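Local coordinates for protein phosphatase 2C (Toxoplasma gondii, PDB 3D8K), which probably removes phosphate from phosphoserine and phosphothreonine residues of proteins in a manganese-dependent reaction, at residues Ser106-Phe111 with Ile168-Leu173; Cys178-Gly183 with Asp263-Gly268; Ile187-Pro192 with Thr255-Tyr260; Ala270-His275 with Ile316-Arg321. One frame throughout, in Å; residues are numbered along the deposited sequence.

The four contacts trace the two-sheet beta sandwich of the PP2C fold. Interaction 1 pairs inner strands of one sheet and interaction 2 inner strands of the other, their centres about 13 Å apart; across the sandwich Ile110 CD1 comes within 3.6 Å of Cys178 SG. Interaction 3 joins the two sheets, at strand 253-259 and the residues after strand 185-188: Val170 N meets Thr255 O at 2.9 Å in one sheet, Cys178 O meets Leu189 N at 2.9 Å in the other. Interaction 4 sets a turn against the strand beside that of interaction 2, with Ala267 N 2.9 Å from Phe319 O. In PP2C phosphatases the metal site lies at one end of the cleft between such sheets.

Interaction 1 of 4, residues Ser106-Phe111 with Ile168-Leu173; sequences SALIIF and IHVASL
Phe111 O is held by two donors: His169 N, at 2.9 Å, approaches in the carbonyl plane with a nearly straight N-H (171°), and a water adds a weak bond. The same water lies 2.7 Å from His169 ND1, so it joins the imidazole to the carbonyl beside it. The reciprocal bond, Phe111 N to His169 O, completes this hydrogen-bonded pair, and two more such pairs follow, Ile109 with Ala171 and Ala107 with Leu173. The strand axes run antiparallel at 176°.

On one face of the pair Phe111 CB rests 3.7 Å from His169 CB, while the carbonyl oxygen of His169 lies in the plane of the phenyl ring at its edge. Further along that face, Ile109 CB meets Ala171 CB at 3.9 Å. On the other face, chi1 of 179° sets Val170 CG1 anti to the backbone N, where it meets Leu108 CD2 at 3.6 Å. The Ile110 and Ile168 side chains lie side by side, pointing the same way, with Ile110 CG2 4.1 Å from Ile168 CG2.

Helix 82-97 covers the Ile109-Phe111-Ala171 face through Ile85 and Phe89, Cys178 of strand 177-182 packs on Leu108 and Ile110, and strand 253-259 continues the sheet beyond Val170.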
loop_
_atom_site.group_PDB
_atom_site.type_symbol
_atom_site.label_atom_id
_atom_site.label_comp_id
_atom_site.label_asym_id
_atom_site.label_seq_id
_atom_site.Cartn_x
_atom_site.Cartn_y
_atom_site.Cartn_z
ATOM N N SER C 106 -28.839 -1.806 26.298
ATOM C CA SER C 106 -29.080 -3.043 25.571
ATOM C C SER C 106 -28.136 -2.997 24.401
ATOM O O SER C 106 -27.524 -1.968 24.127
ATOM C CB SER C 106 -30.491 -3.107 25.015
ATOM O OG SER C 106 -30.590 -2.267 23.883
ATOM N N ALA C 107 -28.037 -4.111 23.701
ATOM C CA ALA C 107 -27.151 -4.188 22.573
ATOM C C ALA C 107 -27.676 -5.105 21.489
ATOM O O ALA C 107 -28.407 -6.065 21.744
ATOM C CB ALA C 107 -25.796 -4.664 23.027
ATOM N N LEU C 108 -27.282 -4.786 20.268
ATOM C CA LEU C 108 -27.648 -5.567 19.108
ATOM C C LEU C 108 -26.496 -5.388 18.134
ATOM O O LEU C 108 -26.208 -4.271 17.690
ATOM C CB LEU C 108 -28.936 -5.042 18.500
ATOM C CG LEU C 108 -29.697 -6.064 17.659
ATOM C CD1 LEU C 108 -30.768 -5.316 16.875
ATOM C CD2 LEU C 108 -28.771 -6.808 16.705
ATOM N N ILE C 109 -25.812 -6.480 17.828
ATOM C CA ILE C 109 -24.692 -6.408 16.910
ATOM C C ILE C 109 -24.902 -7.291 15.697
ATOM O O ILE C 109 -25.284 -8.446 15.820
ATOM C CB ILE C 109 -23.390 -6.814 17.595
ATOM C CG1 ILE C 109 -23.207 -5.997 18.880
ATOM C CG2 ILE C 109 -22.239 -6.608 16.637
ATOM C CD1 ILE C 109 -21.862 -6.178 19.559
ATOM N N ILE C 110 -24.658 -6.732 14.521
ATOM C CA ILE C 110 -24.818 -7.489 13.303
ATOM C C ILE C 110 -23.522 -7.603 12.514
ATOM O O ILE C 110 -22.910 -6.605 12.167
ATOM C CB ILE C 110 -25.882 -6.851 12.402
ATOM C CG1 ILE C 110 -27.158 -6.602 13.200
ATOM C CG2 ILE C 110 -26.190 -7.766 11.251
ATOM C CD1 ILE C 110 -28.168 -5.746 12.479
ATOM N N PHE C 111 -23.106 -8.834 12.250
ATOM C CA PHE C 111 -21.916 -9.099 11.460
ATOM C C PHE C 111 -22.430 -9.552 10.106
ATOM O O PHE C 111 -23.262 -10.467 10.024
ATOM C CB PHE C 111 -21.104 -10.226 12.078
ATOM C CG PHE C 111 -20.596 -9.914 13.439
ATOM C CD1 PHE C 111 -19.266 -9.559 13.634
ATOM C CD2 PHE C 111 -21.451 -9.942 14.535
ATOM C CE1 PHE C 111 -18.788 -9.234 14.903
ATOM C CE2 PHE C 111 -20.991 -9.623 15.798
ATOM C CZ PHE C 111 -19.653 -9.268 15.984
ATOM N N ILE C 168 -25.217 -13.790 7.892
ATOM C CA ILE C 168 -25.531 -12.851 8.942
ATOM C C ILE C 168 -25.430 -13.441 10.330
ATOM O O ILE C 168 -25.970 -14.503 10.618
ATOM C CB ILE C 168 -26.939 -12.301 8.782
ATOM C CG1 ILE C 168 -27.033 -11.491 7.487
ATOM C CG2 ILE C 168 -27.303 -11.461 9.996
ATOM C CD1 ILE C 168 -28.455 -11.132 7.104
ATOM N N HIS C 169 -24.710 -12.731 11.188
ATOM C CA HIS C 169 -24.556 -13.123 12.580
ATOM C C HIS C 169 -25.192 -12.033 13.415
ATOM O O HIS C 169 -24.864 -10.849 13.281
ATOM C CB HIS C 169 -23.089 -13.231 12.981
ATOM C CG HIS C 169 -22.452 -14.526 12.609
ATOM N ND1 HIS C 169 -22.011 -14.801 11.333
ATOM C CD2 HIS C 169 -22.179 -15.627 13.347
ATOM C CE1 HIS C 169 -21.491 -16.013 11.301
ATOM N NE2 HIS C 169 -21.581 -16.537 12.510
ATOM N N VAL C 170 -26.122 -12.412 14.265
ATOM C CA VAL C 170 -26.720 -11.410 15.098
ATOM C C VAL C 170 -26.413 -11.720 16.545
ATOM O O VAL C 170 -26.661 -12.821 17.017
ATOM C CB VAL C 170 -28.233 -11.344 14.907
ATOM C CG1 VAL C 170 -28.814 -10.271 15.836
ATOM C CG2 VAL C 170 -28.558 -11.036 13.462
ATOM N N ALA C 171 -25.845 -10.743 17.234
ATOM C CA ALA C 171 -25.525 -10.875 18.650
ATOM C C ALA C 171 -26.498 -9.961 19.360
ATOM O O ALA C 171 -26.223 -8.778 19.499
ATOM C CB ALA C 171 -24.098 -10.425 18.919
ATOM N N SER C 172 -27.639 -10.500 19.782
ATOM C CA SER C 172 -28.647 -9.695 20.472
ATOM C C SER C 172 -28.600 -9.843 21.990
ATOM O O SER C 172 -28.436 -10.938 22.522
ATOM C CB SER C 172 -30.061 -10.043 19.981
ATOM O OG SER C 172 -30.595 -11.168 20.668
ATOM N N LEU C 173 -28.770 -8.716 22.671
ATOM C CA LEU C 173 -28.755 -8.667 24.127
ATOM C C LEU C 173 -29.621 -7.499 24.556
ATOM O O LEU C 173 -29.134 -6.382 24.689
ATOM C CB LEU C 173 -27.325 -8.447 24.635
ATOM C CG LEU C 173 -27.133 -8.462 26.149
ATOM C CD1 LEU C 173 -27.217 -9.897 26.663
ATOM C CD2 LEU C 173 -25.791 -7.873 26.485
HETATM O O HOH W 1 -21.498 -12.758 9.629
#

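Interaction 2 of 4, residues Cys178-Gly183 with Asp263-Gly268; sequences CVLKSG and DDIVAG
Val179 and Val266 form the tightly packed part of this antiparallel pair, whose strand directions differ by 158°. The evidence is in the bonds and side chains: Val179 N reaches Val266 O at 2.7 Å and Val266 N returns to Val179 O at 2.8 Å, with N-H angles of at least 166°, and Val266 has more surface covered than any other residue of the contact. Their side chains lie side by side and point the same way, with Val179 CG2 3.8 Å from Val266 CB. That methyl sits between the backbone N and the carbonyl carbon (chi1 of CG1 -44°). On the reverse face, Cys178 SG touches Ile265 CG2 at 4.1 Å, and both residues are buried against strand 106-115.

Toward Ser182 and Asp263 one bond lengthens and the contact becomes polar and partly exposed. Lys181 N still binds Asp264 O at 2.8 Å, but Asp264 N to Lys181 O is 3.1 Å. Lys181 and Asp264 meet at their CB atoms, 4.0 Å apart; the bent lysine chain then leads away, and NZ bonds Ile286 O. At the partly exposed end Ser182 OG donates to Asp263 OD1, a bond modelled so short that its length is doubtful. Arg126 also donates to Ser182 OG and forms a salt bridge with Asp263 OD2, which accepts from Tyr260 N as well, so the carboxylate is held by several groups where the pairing ends.

With strand 316-322 flanking one side and strand 185-188 the other, this is an inner pair of one of the two antiparallel sheets that define the PP2C fold.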
loop_
_atom_site.group_PDB
_atom_site.type_symbol
_atom_site.label_atom_id
_atom_site.label_comp_id
_atom_site.label_asym_id
_atom_site.label_seq_id
_atom_site.Cartn_x
_atom_site.Cartn_y
_atom_site.Cartn_z
ATOM N N CYS C 178 -34.270 -7.137 15.224
ATOM C CA CYS C 178 -33.566 -7.199 13.956
ATOM C C CYS C 178 -34.295 -8.157 13.013
ATOM O O CYS C 178 -34.461 -9.331 13.332
ATOM C CB CYS C 178 -32.148 -7.685 14.227
ATOM S SG CYS C 178 -31.116 -7.806 12.791
ATOM N N VAL C 179 -34.734 -7.669 11.856
ATOM C CA VAL C 179 -35.457 -8.535 10.930
ATOM C C VAL C 179 -34.866 -8.617 9.529
ATOM O O VAL C 179 -34.249 -7.669 9.042
ATOM C CB VAL C 179 -36.932 -8.109 10.800
ATOM C CG1 VAL C 179 -37.496 -7.812 12.167
ATOM C CG2 VAL C 179 -37.052 -6.910 9.893
ATOM N N LEU C 180 -35.066 -9.762 8.884
ATOM C CA LEU C 180 -34.553 -9.979 7.537
ATOM C C LEU C 180 -35.682 -9.858 6.524
ATOM O O LEU C 180 -36.722 -10.504 6.669
ATOM C CB LEU C 180 -33.932 -11.376 7.420
ATOM C CG LEU C 180 -32.767 -11.634 6.447
ATOM C CD1 LEU C 180 -32.955 -12.981 5.761
ATOM C CD2 LEU C 180 -32.680 -10.530 5.412
ATOM N N LYS C 181 -35.486 -9.024 5.508
ATOM C CA LYS C 181 -36.495 -8.861 4.465
ATOM C C LYS C 181 -36.049 -9.607 3.228
ATOM O O LYS C 181 -34.872 -9.589 2.862
ATOM C CB LYS C 181 -36.692 -7.392 4.068
ATOM C CG LYS C 181 -37.611 -6.586 4.953
ATOM C CD LYS C 181 -37.847 -5.197 4.365
ATOM C CE LYS C 181 -38.739 -5.239 3.136
ATOM N NZ LYS C 181 -40.036 -5.939 3.395
ATOM N N SER C 182 -37.001 -10.253 2.573
ATOM C CA SER C 182 -36.716 -10.988 1.355
ATOM C C SER C 182 -38.000 -10.969 0.546
ATOM O O SER C 182 -38.966 -11.672 0.879
ATOM C CB SER C 182 -36.305 -12.425 1.685
ATOM O OG SER C 182 -35.633 -13.030 0.596
ATOM N N GLY C 183 -38.012 -10.145 -0.501
ATOM C CA GLY C 183 -39.184 -10.036 -1.350
ATOM C C GLY C 183 -40.334 -9.417 -0.583
ATOM O O GLY C 183 -40.304 -8.229 -0.263
ATOM N N ASP C 263 -31.787 -9.124 -0.776
ATOM C CA ASP C 263 -32.424 -9.072 0.542
ATOM C C ASP C 263 -31.962 -7.820 1.316
ATOM O O ASP C 263 -30.962 -7.190 0.956
ATOM C CB ASP C 263 -32.111 -10.335 1.366
ATOM C CG ASP C 263 -32.791 -11.602 0.817
ATOM O OD1 ASP C 263 -33.863 -11.498 0.194
ATOM O OD2 ASP C 263 -32.258 -12.711 1.030
ATOM N N ASP C 264 -32.711 -7.462 2.359
ATOM C CA ASP C 264 -32.423 -6.300 3.207
ATOM C C ASP C 264 -32.442 -6.682 4.682
ATOM O O ASP C 264 -33.111 -7.641 5.070
ATOM C CB ASP C 264 -33.476 -5.199 3.004
ATOM C CG ASP C 264 -33.181 -4.312 1.814
ATOM O OD1 ASP C 264 -33.043 -4.852 0.695
ATOM O OD2 ASP C 264 -33.093 -3.075 1.989
ATOM N N ILE C 265 -31.709 -5.926 5.499
ATOM C CA ILE C 265 -31.675 -6.158 6.936
ATOM C C ILE C 265 -32.211 -4.918 7.610
ATOM O O ILE C 265 -31.795 -3.805 7.309
ATOM C CB ILE C 265 -30.271 -6.396 7.458
ATOM C CG1 ILE C 265 -29.697 -7.650 6.843
ATOM C CG2 ILE C 265 -30.306 -6.589 8.971
ATOM C CD1 ILE C 265 -28.276 -7.883 7.247
ATOM N N VAL C 266 -33.137 -5.113 8.531
ATOM C CA VAL C 266 -33.720 -3.990 9.236
ATOM C C VAL C 266 -33.641 -4.144 10.744
ATOM O O VAL C 266 -33.913 -5.213 11.288
ATOM C CB VAL C 266 -35.162 -3.799 8.806
ATOM C CG1 VAL C 266 -35.833 -2.743 9.672
ATOM C CG2 VAL C 266 -35.180 -3.396 7.339
ATOM N N ALA C 267 -33.259 -3.064 11.414
ATOM C CA ALA C 267 -33.117 -3.073 12.859
ATOM C C ALA C 267 -33.622 -1.784 13.473
ATOM O O ALA C 267 -33.789 -0.775 12.794
ATOM C CB ALA C 267 -31.667 -3.295 13.229
ATOM N N GLY C 268 -33.884 -1.827 14.770
ATOM C CA GLY C 268 -34.370 -0.647 15.451
ATOM C C GLY C 268 -34.435 -0.821 16.955
ATOM O O GLY C 268 -34.568 -1.936 17.472
#

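Interaction 3 of 4, residues Ile187-Pro192 with Thr255-Tyr260; sequences IHLSTP and TTFFAY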
loop_
_atom_site.group_PDB
_atom_site.type_symbol
_atom_site.label_atom_id
_atom_site.label_comp_id
_atom_site.label_asym_id
_atom_site.label_seq_id
_atom_site.Cartn_x
_atom_site.Cartn_y
_atom_site.Cartn_z
ATOM N N ILE C 187 -38.701 -11.686 8.350
ATOM C CA ILE C 187 -38.277 -12.745 9.259
ATOM C C ILE C 187 -37.400 -12.232 10.385
ATOM O O ILE C 187 -36.450 -11.492 10.150
ATOM C CB ILE C 187 -37.535 -13.838 8.475
ATOM C CG1 ILE C 187 -38.387 -15.092 8.441
ATOM C CG2 ILE C 187 -36.186 -14.138 9.081
ATOM C CD1 ILE C 187 -37.705 -16.216 7.726
ATOM N N HIS C 188 -37.719 -12.633 11.609
ATOM C CA HIS C 188 -36.957 -12.208 12.781
ATOM C C HIS C 188 -35.621 -12.929 12.906
ATOM O O HIS C 188 -35.482 -14.094 12.532
ATOM C CB HIS C 188 -37.774 -12.427 14.054
ATOM C CG HIS C 188 -39.001 -11.579 14.131
ATOM N ND1 HIS C 188 -38.950 -10.217 14.340
ATOM C CD2 HIS C 188 -40.311 -11.884 13.973
ATOM C CE1 HIS C 188 -40.175 -9.722 14.305
ATOM N NE2 HIS C 188 -41.020 -10.712 14.081
ATOM N N LEU C 189 -34.639 -12.217 13.440
ATOM C CA LEU C 189 -33.313 -12.768 13.627
ATOM C C LEU C 189 -32.978 -12.862 15.103
ATOM O O LEU C 189 -31.959 -13.446 15.481
ATOM C CB LEU C 189 -32.290 -11.891 12.907
ATOM C CG LEU C 189 -32.070 -12.200 11.421
ATOM C CD1 LEU C 189 -33.335 -12.795 10.788
ATOM C CD2 LEU C 189 -31.629 -10.928 10.718
ATOM N N SER C 190 -33.850 -12.303 15.938
ATOM C CA SER C 190 -33.617 -12.322 17.372
ATOM C C SER C 190 -34.895 -12.335 18.191
ATOM O O SER C 190 -35.966 -11.983 17.712
ATOM C CB SER C 190 -32.776 -11.114 17.777
ATOM O OG SER C 190 -33.442 -9.895 17.476
ATOM N N THR C 191 -34.763 -12.749 19.444
ATOM C CA THR C 191 -35.893 -12.805 20.357
ATOM C C THR C 191 -35.628 -11.766 21.450
ATOM O O THR C 191 -34.587 -11.805 22.113
ATOM C CB THR C 191 -35.999 -14.191 21.003
ATOM O OG1 THR C 191 -35.478 -15.169 20.102
ATOM C CG2 THR C 191 -37.452 -14.529 21.315
ATOM N N PRO C 192 -36.558 -10.819 21.653
ATOM C CA PRO C 192 -36.332 -9.808 22.690
ATOM C C PRO C 192 -36.263 -10.386 24.110
ATOM O O PRO C 192 -36.939 -11.372 24.438
ATOM C CB PRO C 192 -37.500 -8.842 22.485
ATOM C CG PRO C 192 -38.597 -9.744 21.993
ATOM C CD PRO C 192 -37.881 -10.657 21.025
ATOM N N THR C 255 -27.388 -15.668 16.880
ATOM C CA THR C 255 -28.020 -16.450 15.822
ATOM C C THR C 255 -27.294 -16.245 14.499
ATOM O O THR C 255 -26.576 -15.255 14.329
ATOM C CB THR C 255 -29.499 -16.041 15.638
ATOM O OG1 THR C 255 -29.589 -14.623 15.428
ATOM C CG2 THR C 255 -30.316 -16.413 16.859
ATOM N N THR C 256 -27.472 -17.179 13.563
ATOM C CA THR C 256 -26.837 -17.068 12.250
ATOM C C THR C 256 -27.841 -17.392 11.148
ATOM O O THR C 256 -28.623 -18.329 11.277
ATOM C CB THR C 256 -25.645 -18.021 12.116
ATOM O OG1 THR C 256 -24.788 -17.879 13.250
ATOM C CG2 THR C 256 -24.847 -17.693 10.868
ATOM N N PHE C 257 -27.820 -16.604 10.074
ATOM C CA PHE C 257 -28.720 -16.775 8.934
ATOM C C PHE C 257 -27.990 -16.400 7.643
ATOM O O PHE C 257 -26.984 -15.701 7.670
ATOM C CB PHE C 257 -29.919 -15.824 9.015
ATOM C CG PHE C 257 -30.828 -16.035 10.200
ATOM C CD1 PHE C 257 -30.381 -15.809 11.501
ATOM C CD2 PHE C 257 -32.168 -16.383 10.003
ATOM C CE1 PHE C 257 -31.245 -15.920 12.578
ATOM C CE2 PHE C 257 -33.036 -16.493 11.082
ATOM C CZ PHE C 257 -32.573 -16.260 12.371
ATOM N N PHE C 258 -28.503 -16.853 6.507
ATOM C CA PHE C 258 -27.909 -16.471 5.234
ATOM C C PHE C 258 -28.989 -15.698 4.499
ATOM O O PHE C 258 -30.171 -15.894 4.747
ATOM C CB PHE C 258 -27.485 -17.682 4.409
ATOM C CG PHE C 258 -28.620 -18.508 3.929
ATOM C CD1 PHE C 258 -29.359 -19.279 4.812
ATOM C CD2 PHE C 258 -28.968 -18.506 2.589
ATOM C CE1 PHE C 258 -30.431 -20.037 4.369
ATOM C CE2 PHE C 258 -30.042 -19.260 2.130
ATOM C CZ PHE C 258 -30.778 -20.031 3.026
ATOM N N ALA C 259 -28.579 -14.801 3.616
ATOM C CA ALA C 259 -29.517 -13.997 2.858
ATOM C C ALA C 259 -29.030 -13.942 1.442
ATOM O O ALA C 259 -27.832 -13.882 1.192
ATOM C CB ALA C 259 -29.587 -12.606 3.409
ATOM N N TYR C 260 -29.973 -13.954 0.513
ATOM C CA TYR C 260 -29.650 -13.913 -0.898
ATOM C C TYR C 260 -29.468 -12.462 -1.296
ATOM O O TYR C 260 -29.980 -11.574 -0.621
ATOM C CB TYR C 260 -30.800 -14.540 -1.692
ATOM C CG TYR C 260 -30.979 -16.039 -1.502
ATOM C CD1 TYR C 260 -29.984 -16.927 -1.890
ATOM C CD2 TYR C 260 -32.168 -16.570 -0.980
ATOM C CE1 TYR C 260 -30.156 -18.307 -1.771
ATOM C CE2 TYR C 260 -32.357 -17.952 -0.859
ATOM C CZ TYR C 260 -31.342 -18.820 -1.260
ATOM O OH TYR C 260 -31.507 -20.204 -1.176
#
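Leu189 and Thr255 mark the nearest approach of the two backbones, 6.8 Å between their CA atoms, too wide for strand pairing: strand 185-188 ends just before Leu189, while strand 253-259 belongs to the opposing sheet. A side chain bridges the gap. Thr255 OG1 donates to Leu189 O at 2.6 Å, nearly in line with the carbonyl (C=O...donor angle 161°). Its chi1 of 54° sets OG1 between the backbone N and the carbonyl carbon of Thr255, and the hydroxyl oxygen also lies in the plane of the Phe257 ring, at its edge.

Beside this bond the packing is mostly apolar. Leu189 CD1 sits over the centre of the Phe257 ring, 3.8 Å from the centroid and only 12° off the normal, which meets the geometry of a CH-pi contact. Leu189 CG lies over the CD1-CE1 side of the ring, 4.0 Å from Phe257 CE1. His188 O comes obliquely to Phe257 CZ at 3.6 Å, and Ile187 CG2 is a more distant neighbour, 4.4 Å from Phe257 CE2.

Both sheets' own bonds hold the partners in place: Leu189 pairs with Cys178, and Thr255 and Phe257 pair with Val170 and Ile168. Leu189 also packs on Val170, continuing the apolar layer. A residue just after strand 185-188 thus packs across the interior on strand 253-259 of the facing sheet, the sheet-on-sheet arrangement of the PP2C beta sandwich.

Interaction 4 of 4, residues Ala270-His275 with Ile316-Arg321; sequences AGAFAH and ISTFVR
Ile316, with chi1 at -57°, holds CG1 anti to its carbonyl carbon and CG2 anti to its backbone N, and this divides the two branches between Gly271 and Ala272. In Thr318, chi1 of 66° puts OG1 between the backbone N and the carbonyl carbon, leaving CG2 anti to the carbonyl carbon and within reach of Ala272. The receiving element is a type I beta turn, Gly271 to Ala274, closed by Ala274 N bonding to Gly271 O at 3.0 Å; it follows a strand of the PP2C beta sandwich and packs beside the adjacent strand, 316-322.

The contact is van der Waals packing. Ile316 CG1 lies 4.1 Å from Gly271 C, and the backbones come close here, with the CA atoms of Gly271 and Ile316 4.9 Å apart. Ile316 CG2 meets the next residue, 3.8 Å from Ala272 CA and 4.1 Å from Ala272 CB.

Ser317 OG bonds Asp34, and Ser317 also pairs through its backbone with Thr269, which directly precedes the turn segment. Thr318 OG1 bonds Ala300 O of helix 296-309, so the threonine joins that helix through its hydroxyl while its methyl serves the turn, and Ala307 of the same helix packs on Ile316. The alanine methyl is touched by consecutive parts of the strand: besides Ile316 CG2, Ala272 CB sits 3.8 Å from Ser317 O and 4.0 Å from Thr318 CG2.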
loop_
_atom_site.group_PDB
_atom_site.type_symbol
_atom_site.label_atom_id
_atom_site.label_comp_id
_atom_site.label_asym_id
_atom_site.label_seq_id
_atom_site.Cartn_x
_atom_site.Cartn_y
_atom_site.Cartn_z
ATOM N N ALA C 270 -36.023 -0.576 20.756
ATOM C CA ALA C 270 -37.344 -0.985 21.217
ATOM C C ALA C 270 -38.399 0.058 20.875
ATOM O O ALA C 270 -39.564 -0.267 20.689
ATOM C CB ALA C 270 -37.317 -1.216 22.711
ATOM N N GLY C 271 -37.980 1.317 20.802
ATOM C CA GLY C 271 -38.908 2.384 20.483
ATOM C C GLY C 271 -39.426 2.308 19.056
ATOM O O GLY C 271 -40.604 2.531 18.805
ATOM N N ALA C 272 -38.540 1.993 18.118
ATOM C CA ALA C 272 -38.915 1.897 16.716
ATOM C C ALA C 272 -40.119 0.987 16.522
ATOM O O ALA C 272 -41.046 1.324 15.790
ATOM C CB ALA C 272 -37.740 1.384 15.894
ATOM N N PHE C 273 -40.119 -0.158 17.193
ATOM C CA PHE C 273 -41.208 -1.112 17.028
ATOM C C PHE C 273 -42.213 -1.064 18.173
ATOM O O PHE C 273 -43.092 -1.915 18.282
ATOM C CB PHE C 273 -40.632 -2.525 16.904
ATOM C CG PHE C 273 -39.515 -2.651 15.902
ATOM C CD1 PHE C 273 -38.832 -3.851 15.766
ATOM C CD2 PHE C 273 -39.146 -1.586 15.095
ATOM C CE1 PHE C 273 -37.794 -3.988 14.844
ATOM C CE2 PHE C 273 -38.111 -1.710 14.172
ATOM C CZ PHE C 273 -37.434 -2.916 14.045
ATOM N N ALA C 274 -42.087 -0.041 19.005
ATOM C CA ALA C 274 -42.929 0.151 20.180
ATOM C C ALA C 274 -44.413 -0.202 20.168
ATOM O O ALA C 274 -44.861 -0.953 21.037
ATOM C CB ALA C 274 -42.776 1.567 20.665
ATOM N N HIS C 275 -45.183 0.320 19.215
ATOM C CA HIS C 275 -46.627 0.070 19.220
ATOM C C HIS C 275 -47.296 -0.848 18.199
ATOM O O HIS C 275 -47.978 -0.382 17.287
ATOM C CB HIS C 275 -47.376 1.399 19.193
ATOM C CG HIS C 275 -47.257 2.193 20.454
ATOM N ND1 HIS C 275 -46.050 2.641 20.943
ATOM C CD2 HIS C 275 -48.203 2.653 21.309
ATOM C CE1 HIS C 275 -46.257 3.344 22.043
ATOM N NE2 HIS C 275 -47.553 3.368 22.286
ATOM N N ILE C 316 -36.183 6.768 19.642
ATOM C CA ILE C 316 -36.300 5.937 18.445
ATOM C C ILE C 316 -35.079 5.952 17.516
ATOM O O ILE C 316 -34.574 7.007 17.139
ATOM C CB ILE C 316 -37.549 6.369 17.623
ATOM C CG1 ILE C 316 -38.799 6.289 18.496
ATOM C CG2 ILE C 316 -37.709 5.497 16.387
ATOM C CD1 ILE C 316 -40.029 6.891 17.852
ATOM N N SER C 317 -34.608 4.770 17.145
ATOM C CA SER C 317 -33.474 4.669 16.244
ATOM C C SER C 317 -33.659 3.517 15.274
ATOM O O SER C 317 -34.087 2.431 15.653
ATOM C CB SER C 317 -32.184 4.503 17.029
ATOM O OG SER C 317 -31.907 5.694 17.733
ATOM N N THR C 318 -33.327 3.765 14.016
ATOM C CA THR C 318 -33.496 2.756 12.992
ATOM C C THR C 318 -32.263 2.556 12.123
ATOM O O THR C 318 -31.409 3.445 11.996
ATOM C CB THR C 318 -34.699 3.107 12.092
ATOM O OG1 THR C 318 -34.423 4.312 11.364
ATOM C CG2 THR C 318 -35.940 3.325 12.946
ATOM N N PHE C 319 -32.187 1.369 11.531
ATOM C CA PHE C 319 -31.084 1.009 10.664
ATOM C C PHE C 319 -31.530 0.048 9.587
ATOM O O PHE C 319 -32.288 -0.885 9.836
ATOM C CB PHE C 319 -29.958 0.356 11.459
ATOM C CG PHE C 319 -29.005 -0.430 10.603
ATOM C CD1 PHE C 319 -27.986 0.195 9.913
ATOM C CD2 PHE C 319 -29.150 -1.807 10.464
ATOM C CE1 PHE C 319 -27.131 -0.539 9.094
ATOM C CE2 PHE C 319 -28.295 -2.540 9.640
ATOM C CZ PHE C 319 -27.290 -1.908 8.964
ATOM N N VAL C 320 -31.018 0.264 8.388
ATOM C CA VAL C 320 -31.358 -0.586 7.272
ATOM C C VAL C 320 -30.165 -0.820 6.386
ATOM O O VAL C 320 -29.403 0.092 6.090
ATOM C CB VAL C 320 -32.456 0.047 6.404
ATOM C CG1 VAL C 320 -32.629 -0.756 5.108
ATOM C CG2 VAL C 320 -33.754 0.090 7.173
ATOM N N ARG C 321 -29.995 -2.060 5.968
ATOM C CA ARG C 321 -28.920 -2.378 5.059
ATOM C C ARG C 321 -29.447 -3.211 3.905
ATOM O O ARG C 321 -30.270 -4.106 4.078
ATOM C CB ARG C 321 -27.794 -3.141 5.739
ATOM C CG ARG C 321 -26.839 -3.664 4.699
ATOM C CD ARG C 321 -25.512 -4.031 5.248
ATOM N NE ARG C 321 -24.635 -4.479 4.180
ATOM C CZ ARG C 321 -23.447 -5.026 4.392
ATOM N NH1 ARG C 321 -23.016 -5.189 5.640
ATOM N NH2 ARG C 321 -22.687 -5.394 3.364
#